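Local structure of virulence protein STM3117 (Salmonella enterica subsp. enterica serovar Typhimurium, 3HUH) at residues I128-R131 with L137-I140. The protein promotes bacterial replication inside host macrophages and may take part in biosynthesis and modification of the cell-wall peptidoglycan. Residues are numbered along the deposited sequence; the frame is centred on the assembly and turned at random.
Sequences IYIR and LIEI
E139 swings CG to the far side of CB from its amide nitrogen (chi1 -176°) and stays extended beyond it, running alongside the Y129 ring, whose CG is turned anti to the carbonyl carbon. CG of E139 sits over one ring face, offset toward the rim, 4.0 Å from the centroid of the Y129 ring and 26° off its normal, a CH-pi contact. Farther out, the two polar ends take their hydrogen bonds elsewhere: OE2 of E139 with OG of S127, and OH of Y129 with NE of R118. At the ring's CD1, Y129 also meets CD2 of L137 at 3.8 Å; CD1 of that leucine lies over a face of the R131 guanidinium, whose NH2 hydrogen-bonds to O of K78 of the second subunit. The backbones form a beta hairpin within one four-stranded sheet of the VOC (glyoxalase/dioxygenase) fold, where I128–I140 and I130–I138 are antiparallel hydrogen-bonded pairs; N of I138 reaches O of I130 at 2.8 Å, nearly straight at 169°. On the sheet face that carries I128, I130, I138 and I140, CG2 of I128 packs against CB of I140 at 3.6 Å, and CD1 of I130 touches CD1 of I140 at 3.9 Å; helix 97-106 packs on I128, I130 and I140, and helix 34-43 on I130 and I138.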
ATOM      1  N   ILE A 128     -14.817   1.293   8.255  1.00 18.61           N
ATOM      2  CA  ILE A 128     -14.800   2.429   9.159  1.00 20.31           C
ATOM      3  C   ILE A 128     -13.540   3.182   8.728  1.00 20.56           C
ATOM      4  O   ILE A 128     -12.512   2.562   8.451  1.00 21.61           O
ATOM      5  CB  ILE A 128     -14.702   1.976  10.637  1.00 22.78           C
ATOM      6  CG1 ILE A 128     -14.892   3.181  11.562  1.00 24.73           C
ATOM      7  CG2 ILE A 128     -13.379   1.288  10.893  1.00 24.42           C
ATOM      8  CD1 ILE A 128     -16.279   3.795  11.472  1.00 26.01           C
ATOM      9  N   TYR A 129     -13.625   4.506   8.635  1.00 19.76           N
ATOM     10  CA  TYR A 129     -12.486   5.312   8.206  1.00 19.64           C
ATOM     11  C   TYR A 129     -11.970   6.248   9.282  1.00 20.82           C
ATOM     12  O   TYR A 129     -12.751   6.909   9.969  1.00 19.72           O
ATOM     13  CB  TYR A 129     -12.858   6.187   7.007  1.00 20.10           C
ATOM     14  CG  TYR A 129     -13.269   5.463   5.749  1.00 19.32           C
ATOM     15  CD1 TYR A 129     -12.372   5.305   4.691  1.00 19.79           C
ATOM     16  CD2 TYR A 129     -14.571   4.994   5.586  1.00 19.41           C
ATOM     17  CE1 TYR A 129     -12.766   4.709   3.495  1.00 21.86           C
ATOM     18  CE2 TYR A 129     -14.976   4.396   4.396  1.00 20.97           C
ATOM     19  CZ  TYR A 129     -14.069   4.260   3.353  1.00 22.26           C
ATOM     20  OH  TYR A 129     -14.473   3.707   2.162  1.00 23.75           O
ATOM     21  N   ILE A 130     -10.650   6.302   9.418  1.00 18.83           N
ATOM     22  CA  ILE A 130     -10.001   7.210  10.362  1.00 18.69           C
ATOM     23  C   ILE A 130      -8.775   7.762   9.648  1.00 18.24           C
ATOM     24  O   ILE A 130      -8.489   7.389   8.507  1.00 17.46           O
ATOM     25  CB  ILE A 130      -9.555   6.503  11.672  1.00 18.91           C
ATOM     26  CG1 ILE A 130      -8.597   5.348  11.359  1.00 20.29           C
ATOM     27  CG2 ILE A 130     -10.776   6.004  12.435  1.00 19.31           C
ATOM     28  CD1 ILE A 130      -8.051   4.649  12.581  1.00 20.16           C
ATOM     29  N   ARG A 131      -8.058   8.665  10.300  1.00 19.60           N
ATOM     30  CA  ARG A 131      -6.860   9.229   9.703  1.00 20.11           C
ATOM     31  C   ARG A 131      -5.688   9.068  10.642  1.00 19.28           C
ATOM     32  O   ARG A 131      -5.850   9.122  11.864  1.00 20.21           O
ATOM     33  CB  ARG A 131      -7.045  10.713   9.391  1.00 22.51           C
ATOM     34  CG  ARG A 131      -7.956  10.973   8.212  1.00 23.58           C
ATOM     35  CD  ARG A 131      -7.954  12.429   7.800  1.00 24.84           C
ATOM     36  NE  ARG A 131      -8.986  12.672   6.797  1.00 23.63           N
ATOM     37  CZ  ARG A 131      -8.925  12.260   5.535  1.00 25.44           C
ATOM     38  NH1 ARG A 131      -7.865  11.588   5.101  1.00 24.75           N
ATOM     39  NH2 ARG A 131      -9.938  12.499   4.713  1.00 25.52           N
ATOM     40  N   LEU A 137      -5.524   8.338   4.866  1.00 16.51           N
ATOM     41  CA  LEU A 137      -6.841   7.769   5.121  1.00 17.12           C
ATOM     42  C   LEU A 137      -6.670   6.280   5.393  1.00 17.12           C
ATOM     43  O   LEU A 137      -6.075   5.554   4.587  1.00 19.16           O
ATOM     44  CB  LEU A 137      -7.762   7.976   3.919  1.00 15.78           C
ATOM     45  CG  LEU A 137      -9.202   7.482   4.109  1.00 17.95           C
ATOM     46  CD1 LEU A 137      -9.901   8.301   5.194  1.00 20.13           C
ATOM     47  CD2 LEU A 137      -9.946   7.587   2.793  1.00 18.06           C
ATOM     48  N   ILE A 138      -7.180   5.837   6.536  1.00 16.80           N
ATOM     49  CA  ILE A 138      -7.086   4.436   6.914  1.00 17.30           C
ATOM     50  C   ILE A 138      -8.486   3.845   6.995  1.00 17.70           C
ATOM     51  O   ILE A 138      -9.313   4.280   7.794  1.00 18.70           O
ATOM     52  CB  ILE A 138      -6.384   4.270   8.276  1.00 17.90           C
ATOM     53  CG1 ILE A 138      -5.008   4.947   8.240  1.00 18.51           C
ATOM     54  CG2 ILE A 138      -6.264   2.792   8.618  1.00 18.47           C
ATOM     55  CD1 ILE A 138      -4.077   4.441   7.149  1.00 18.77           C
ATOM     56  N   GLU A 139      -8.735   2.858   6.144  1.00 16.54           N
ATOM     57  CA  GLU A 139     -10.015   2.175   6.071  1.00 17.23           C
ATOM     58  C   GLU A 139      -9.831   0.827   6.763  1.00 16.84           C
ATOM     59  O   GLU A 139      -9.026   0.011   6.323  1.00 17.86           O
ATOM     60  CB  GLU A 139     -10.401   1.978   4.594  1.00 18.53           C
ATOM     61  CG  GLU A 139     -11.772   1.347   4.345  1.00 19.57           C
ATOM     62  CD  GLU A 139     -12.061   1.109   2.863  1.00 22.12           C
ATOM     63  OE1 GLU A 139     -11.263   1.561   2.011  1.00 23.31           O
ATOM     64  OE2 GLU A 139     -13.092   0.469   2.542  1.00 20.50           O
ATOM     65  N   ILE A 140     -10.545   0.612   7.863  1.00 16.52           N
ATOM     66  CA  ILE A 140     -10.462  -0.656   8.591  1.00 17.35           C
ATOM     67  C   ILE A 140     -11.753  -1.398   8.264  1.00 18.45           C
ATOM     68  O   ILE A 140     -12.853  -0.892   8.520  1.00 17.90           O
ATOM     69  CB  ILE A 140     -10.325  -0.430  10.106  1.00 18.05           C
ATOM     70  CG1 ILE A 140      -9.066   0.397  10.384  1.00 19.35           C
ATOM     71  CG2 ILE A 140     -10.214  -1.766  10.820  1.00 17.79           C
ATOM     72  CD1 ILE A 140      -8.958   0.926  11.793  1.00 19.86           C
TER